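Local atomic coordinates of phosphoribosylaminoimidazole carboxylase (Treponema denticola, PDB entry 5C5D), a protein that catalyses the reversible carboxylation of 5-aminoimidazole ribonucleotide by carbon dioxide to give 4-carboxy-5-aminoimidazole ribonucleotide in purine biosynthesis. Residues A22-L25 with K26-G29; I36-A39 with H40-A43; I151-D154 with S155-K158. The protein carries 1 engineered substitution. All coordinates share one frame; numbering follows the deposited sequence.

Overall arrangement
The three interactions follow one another along the chain, and none touches another within it. Interaction 1 finishes helix 15-27, its Ala-22 side chain about 12 Å from that of the substrate-binding residue Asp-14. Interaction 2 is the loop after strand 31-36, which carries the substrate-binding positions Asp-38 (engineered) and Lys-41; its centre is about 26 Å from that of interaction 1. Interaction 3 finishes helix 133-157, with its centre about 48 Å from that of interaction 2, on the opposite side of the chain's centre. In the eight-chain assembly the corresponding regions of different subunits meet: Asp-154 of one subunit, in interaction 3, bonds to the backbone N of Ile-36 of another, at the start of interaction 2.

Interaction 1: residues A22-L25 with K26-G29; sequences ASEL and KTFG
Lys-26 N bonds to Ala-22 O at 2.9 Å, a regular helical bond at the point where residues 22-25 run into 26-29, and has a weak second bond to Ser-23 O. The backbone bonding stays divided beyond it: Thr-27 N has weak bonds to both Ser-23 O and Glu-24 O, and Phe-28 N to both Glu-24 O and Leu-25 O. Gly-29, with a positive phi of 78°, then leaves the helix, its N bonding to Lys-26 O at 3.1 Å.

A side chain joins in at Glu-24 O, where the hydroxyl OG1 of Thr-27 donates a short bond of 2.5 Å, in the carbonyl plane and on a lone pair. The torsion that sets OG1 between its own backbone N and carbonyl carbon (chi1 68°) turns it back along the helix, while Thr-27 CG2 lies 3.4 Å from Ser-23 O. Beside this, Phe-28 CE2 comes to 4.1 Å from Glu-24 CG, with the carboxylate and ring planes 79° apart. Glu-24 OE2 is hydrogen-bonded to the hydroxyl OH of Tyr-142, whose ring also meets Phe-28, and Leu-25 packs on Val-5 and Ile-7 of the sheet.

With its positive phi and its bonds back into the last turn, Gly-29 ends the helix in a Schellman motif, here closing the helix of the beta-alpha-beta unit formed by strand 4-9, helix 15-27 and strand 31-36.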
# COMPACT_ATOMS: atom_id res chain seq x y z
N ALA D 22 -25.32 -4.10 -18.72
CA ALA D 22 -26.31 -4.19 -19.79
C ALA D 22 -27.67 -3.83 -19.21
O ALA D 22 -28.45 -3.10 -19.82
CB ALA D 22 -26.33 -5.57 -20.40
N SER D 23 -27.95 -4.33 -18.01
CA SER D 23 -29.21 -4.06 -17.34
C SER D 23 -29.43 -2.56 -17.20
O SER D 23 -30.52 -2.05 -17.43
CB SER D 23 -29.25 -4.72 -15.95
OG SER D 23 -29.36 -6.12 -16.08
N GLU D 24 -28.38 -1.86 -16.84
CA GLU D 24 -28.52 -0.42 -16.64
C GLU D 24 -28.67 0.28 -17.99
O GLU D 24 -29.47 1.21 -18.12
CB GLU D 24 -27.32 0.13 -15.85
CG GLU D 24 -27.65 1.40 -15.10
CD GLU D 24 -28.57 1.16 -13.91
OE1 GLU D 24 -28.95 -0.00 -13.67
OE2 GLU D 24 -28.89 2.13 -13.19
N LEU D 25 -27.96 -0.17 -19.02
CA LEU D 25 -28.11 0.44 -20.35
C LEU D 25 -29.55 0.27 -20.87
O LEU D 25 -30.09 1.13 -21.55
CB LEU D 25 -27.14 -0.16 -21.36
CG LEU D 25 -25.66 0.17 -21.17
CD1 LEU D 25 -24.82 -0.73 -22.07
CD2 LEU D 25 -25.40 1.63 -21.46
N LYS D 26 -30.19 -0.83 -20.50
CA LYS D 26 -31.55 -1.07 -20.96
C LYS D 26 -32.50 -0.04 -20.38
O LYS D 26 -33.44 0.36 -21.05
CB LYS D 26 -31.99 -2.48 -20.57
CG LYS D 26 -33.27 -2.91 -21.25
CD LYS D 26 -33.45 -4.41 -21.17
CE LYS D 26 -34.58 -4.86 -22.07
NZ LYS D 26 -34.72 -6.34 -22.05
N THR D 27 -32.25 0.40 -19.15
CA THR D 27 -33.08 1.41 -18.51
C THR D 27 -32.98 2.76 -19.25
O THR D 27 -33.95 3.51 -19.28
CB THR D 27 -32.72 1.63 -17.03
OG1 THR D 27 -31.44 2.24 -16.92
CG2 THR D 27 -32.69 0.32 -16.28
N PHE D 28 -31.83 3.05 -19.86
CA PHE D 28 -31.64 4.28 -20.65
C PHE D 28 -32.12 4.15 -22.10
O PHE D 28 -32.10 5.14 -22.85
CB PHE D 28 -30.17 4.69 -20.67
CG PHE D 28 -29.60 5.05 -19.33
CD1 PHE D 28 -30.08 6.15 -18.64
CD2 PHE D 28 -28.57 4.31 -18.76
CE1 PHE D 28 -29.56 6.48 -17.40
CE2 PHE D 28 -28.04 4.65 -17.52
CZ PHE D 28 -28.54 5.73 -16.84
N GLY D 29 -32.55 2.96 -22.49
CA GLY D 29 -33.05 2.73 -23.83
C GLY D 29 -31.95 2.61 -24.88
O GLY D 29 -32.14 2.92 -26.07

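Interaction 2: residues I36-A39 with H40-A43; sequences IGDA and HKTA. Engineered in segment 36-39: Asp-38 (natural residue Ser).
Within the substrate-binding loop that connects strand 31-36 to helix 43-54, Asp-38 heads an Asx turn, its OD2 taking His-40 N, inside an alpha-turn closed by Thr-42 N to Asp-38 O. Asp-38 is engineered (serine in the natural protein) and, like Lys-41, occupies a substrate-binding position.

Its OD2 receives two backbone N-H groups: Lys-41 N, at 2.8 Å, comes in on the anti lone pair, whereas His-40 N, at 3.0 Å, meets the same oxygen from above the carboxylate plane. With CG anti to the backbone N (chi1 -176°), the carboxylate is carried over the two amides. Across the turn, Thr-42 N bonds to Asp-38 O at 3.0 Å, and Asp-38 N in return donates a hydrogen bond to Thr-42 OG1 at 2.9 Å. Thr-42 is also the N-cap residue of helix 43-54, although its side chain makes no capping bond. The aliphatic part of Lys-41 runs past the carboxylate, CG 3.5 Å from Asp-38 OD2, and its NZ is hydrogen-bonded to Ser-107 O of a third subunit. Ile-150 of a second subunit packs against Asp-38, Lys-41 and Thr-42.

Two donors on one oxygen, arriving from different directions, should restrain both the position and the rotation of the engineered carboxylate, and would tie its orientation to the backbone that presents Lys-41.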
# COMPACT_ATOMS: atom_id res chain seq x y z
N ILE D 36 -17.52 -11.94 -25.86
CA ILE D 36 -16.39 -12.47 -25.15
C ILE D 36 -15.17 -12.60 -26.06
O ILE D 36 -15.26 -13.14 -27.16
CB ILE D 36 -16.72 -13.86 -24.56
CG1 ILE D 36 -17.83 -13.73 -23.52
CG2 ILE D 36 -15.51 -14.47 -23.87
CD1 ILE D 36 -18.45 -15.08 -23.12
N GLY D 37 -14.03 -12.14 -25.57
CA GLY D 37 -12.79 -12.31 -26.29
C GLY D 37 -11.64 -11.78 -25.48
O GLY D 37 -11.75 -10.74 -24.84
N ASP D 38 -10.54 -12.52 -25.53
CA ASP D 38 -9.36 -12.22 -24.75
C ASP D 38 -8.26 -11.63 -25.62
O ASP D 38 -7.98 -12.13 -26.71
CB ASP D 38 -8.85 -13.47 -24.04
CG ASP D 38 -7.68 -13.18 -23.15
OD1 ASP D 38 -7.87 -12.57 -22.06
OD2 ASP D 38 -6.55 -13.48 -23.57
N ALA D 39 -7.63 -10.56 -25.12
CA ALA D 39 -6.61 -9.85 -25.88
C ALA D 39 -5.38 -10.69 -26.20
O ALA D 39 -4.79 -10.52 -27.26
CB ALA D 39 -6.18 -8.60 -25.13
N HIS D 40 -4.97 -11.55 -25.28
CA HIS D 40 -3.70 -12.27 -25.45
C HIS D 40 -3.83 -13.65 -26.03
O HIS D 40 -2.93 -14.13 -26.71
CB HIS D 40 -2.99 -12.36 -24.12
CG HIS D 40 -2.55 -11.02 -23.62
ND1 HIS D 40 -2.24 -10.77 -22.31
CD2 HIS D 40 -2.37 -9.86 -24.29
CE1 HIS D 40 -1.87 -9.51 -22.19
NE2 HIS D 40 -1.94 -8.94 -23.38
N LYS D 41 -4.97 -14.29 -25.79
CA LYS D 41 -5.18 -15.66 -26.23
C LYS D 41 -6.01 -15.74 -27.52
O LYS D 41 -5.88 -16.71 -28.27
CB LYS D 41 -5.87 -16.48 -25.14
CG LYS D 41 -5.10 -16.60 -23.83
CD LYS D 41 -5.87 -17.48 -22.86
CE LYS D 41 -5.68 -17.05 -21.44
NZ LYS D 41 -6.61 -17.78 -20.57
N THR D 42 -6.84 -14.73 -27.78
CA THR D 42 -7.71 -14.77 -28.96
C THR D 42 -7.72 -13.41 -29.66
O THR D 42 -8.78 -12.89 -30.00
CB THR D 42 -9.16 -15.16 -28.60
OG1 THR D 42 -9.74 -14.16 -27.75
CG2 THR D 42 -9.20 -16.48 -27.83
N ALA D 43 -6.53 -12.86 -29.89
CA ALA D 43 -6.37 -11.52 -30.48
C ALA D 43 -7.06 -11.41 -31.82
O ALA D 43 -7.80 -10.45 -32.07
CB ALA D 43 -4.91 -11.18 -30.63

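Interaction 3: residues I151-D154 with S155-K158; sequences IEDD and SKLK
Asp-153 and Lys-156 lie side by side and point the same way, joined by a salt bridge of 3.1 Å from NZ to OD1 on the anti lone pair of that oxygen. The lysine reaches back by folding, bent at chi3 (-56°) and again at chi4 (-73°). Asp-153 OD2 is bridged to Lys-149, giving the carboxylate a lysine for each oxygen.

Asp-154 OD2 and Lys-158 NZ stay 4.4 Å apart; a water closes the gap, donating to the former at 2.6 Å and accepting from the latter at 3.2 Å. Lys-158, extended beyond CG, runs past Asp-154 O, its CD 3.2 Å from that oxygen. Asp-154 OD1 makes a salt bridge with Arg-35 and a hydrogen bond with Ile-36 N of another subunit.

A chi1 of 83° tucks Ser-155 OG over its own backbone, back toward Glu-152 O, to which it donates at 2.8 Å. Lys-156 N reaches that oxygen too, at 3.1 Å and from the same face of its plane.

An i to i+3 salt bridge and a water-mediated i to i+4 pair, spacings familiar in helices, close the C-terminal end of helix 133-157, where it lies against a neighbouring subunit.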
# COMPACT_ATOMS: atom_id res chain seq x y z
N ILE D 151 -33.39 12.64 -0.73
CA ILE D 151 -34.17 13.66 -0.03
C ILE D 151 -35.37 13.02 0.67
O ILE D 151 -35.73 13.40 1.79
CB ILE D 151 -34.62 14.76 -1.02
CG1 ILE D 151 -33.38 15.50 -1.52
CG2 ILE D 151 -35.59 15.75 -0.35
CD1 ILE D 151 -33.62 16.43 -2.69
N GLU D 152 -35.98 12.03 0.02
CA GLU D 152 -37.10 11.31 0.65
C GLU D 152 -36.61 10.53 1.87
O GLU D 152 -37.32 10.44 2.86
CB GLU D 152 -37.77 10.35 -0.33
CG GLU D 152 -38.76 11.02 -1.25
CD GLU D 152 -39.24 10.08 -2.33
OE1 GLU D 152 -39.44 8.89 -2.02
OE2 GLU D 152 -39.40 10.53 -3.49
N ASP D 153 -35.41 9.97 1.79
CA ASP D 153 -34.88 9.23 2.94
C ASP D 153 -34.69 10.19 4.10
O ASP D 153 -34.99 9.86 5.24
CB ASP D 153 -33.56 8.54 2.61
CG ASP D 153 -33.73 7.32 1.74
OD1 ASP D 153 -34.83 6.76 1.66
OD2 ASP D 153 -32.70 6.91 1.17
N ASP D 154 -34.18 11.38 3.81
CA ASP D 154 -34.04 12.37 4.87
C ASP D 154 -35.38 12.77 5.45
O ASP D 154 -35.52 12.96 6.66
CB ASP D 154 -33.32 13.61 4.34
CG ASP D 154 -33.21 14.69 5.40
OD1 ASP D 154 -32.48 14.50 6.41
OD2 ASP D 154 -33.87 15.73 5.23
N SER D 155 -36.38 12.90 4.60
CA SER D 155 -37.69 13.33 5.09
C SER D 155 -38.31 12.30 6.02
O SER D 155 -39.04 12.66 6.93
CB SER D 155 -38.61 13.62 3.91
OG SER D 155 -39.20 12.42 3.43
N LYS D 156 -38.01 11.03 5.79
CA LYS D 156 -38.58 9.96 6.61
C LYS D 156 -37.82 9.82 7.91
O LYS D 156 -38.39 9.87 9.00
CB LYS D 156 -38.55 8.60 5.88
CG LYS D 156 -39.41 8.50 4.63
CD LYS D 156 -39.69 7.03 4.23
CE LYS D 156 -38.42 6.18 4.02
NZ LYS D 156 -37.67 6.50 2.77
N LEU D 157 -36.51 9.67 7.76
CA LEU D 157 -35.63 9.16 8.81
C LEU D 157 -34.97 10.24 9.66
O LEU D 157 -34.17 9.93 10.54
CB LEU D 157 -34.53 8.29 8.18
CG LEU D 157 -34.94 7.19 7.18
CD1 LEU D 157 -33.75 6.74 6.36
CD2 LEU D 157 -35.56 6.01 7.91
N LYS D 158 -35.30 11.50 9.41
CA LYS D 158 -34.62 12.59 10.10
C LYS D 158 -35.14 12.75 11.52
O LYS D 158 -36.35 12.66 11.76
CB LYS D 158 -34.76 13.90 9.32
CG LYS D 158 -36.10 14.61 9.42
CD LYS D 158 -36.20 15.62 8.27
CE LYS D 158 -37.19 16.73 8.53
NZ LYS D 158 -37.20 17.68 7.38
O HOH W 1 -36.31 16.39 4.54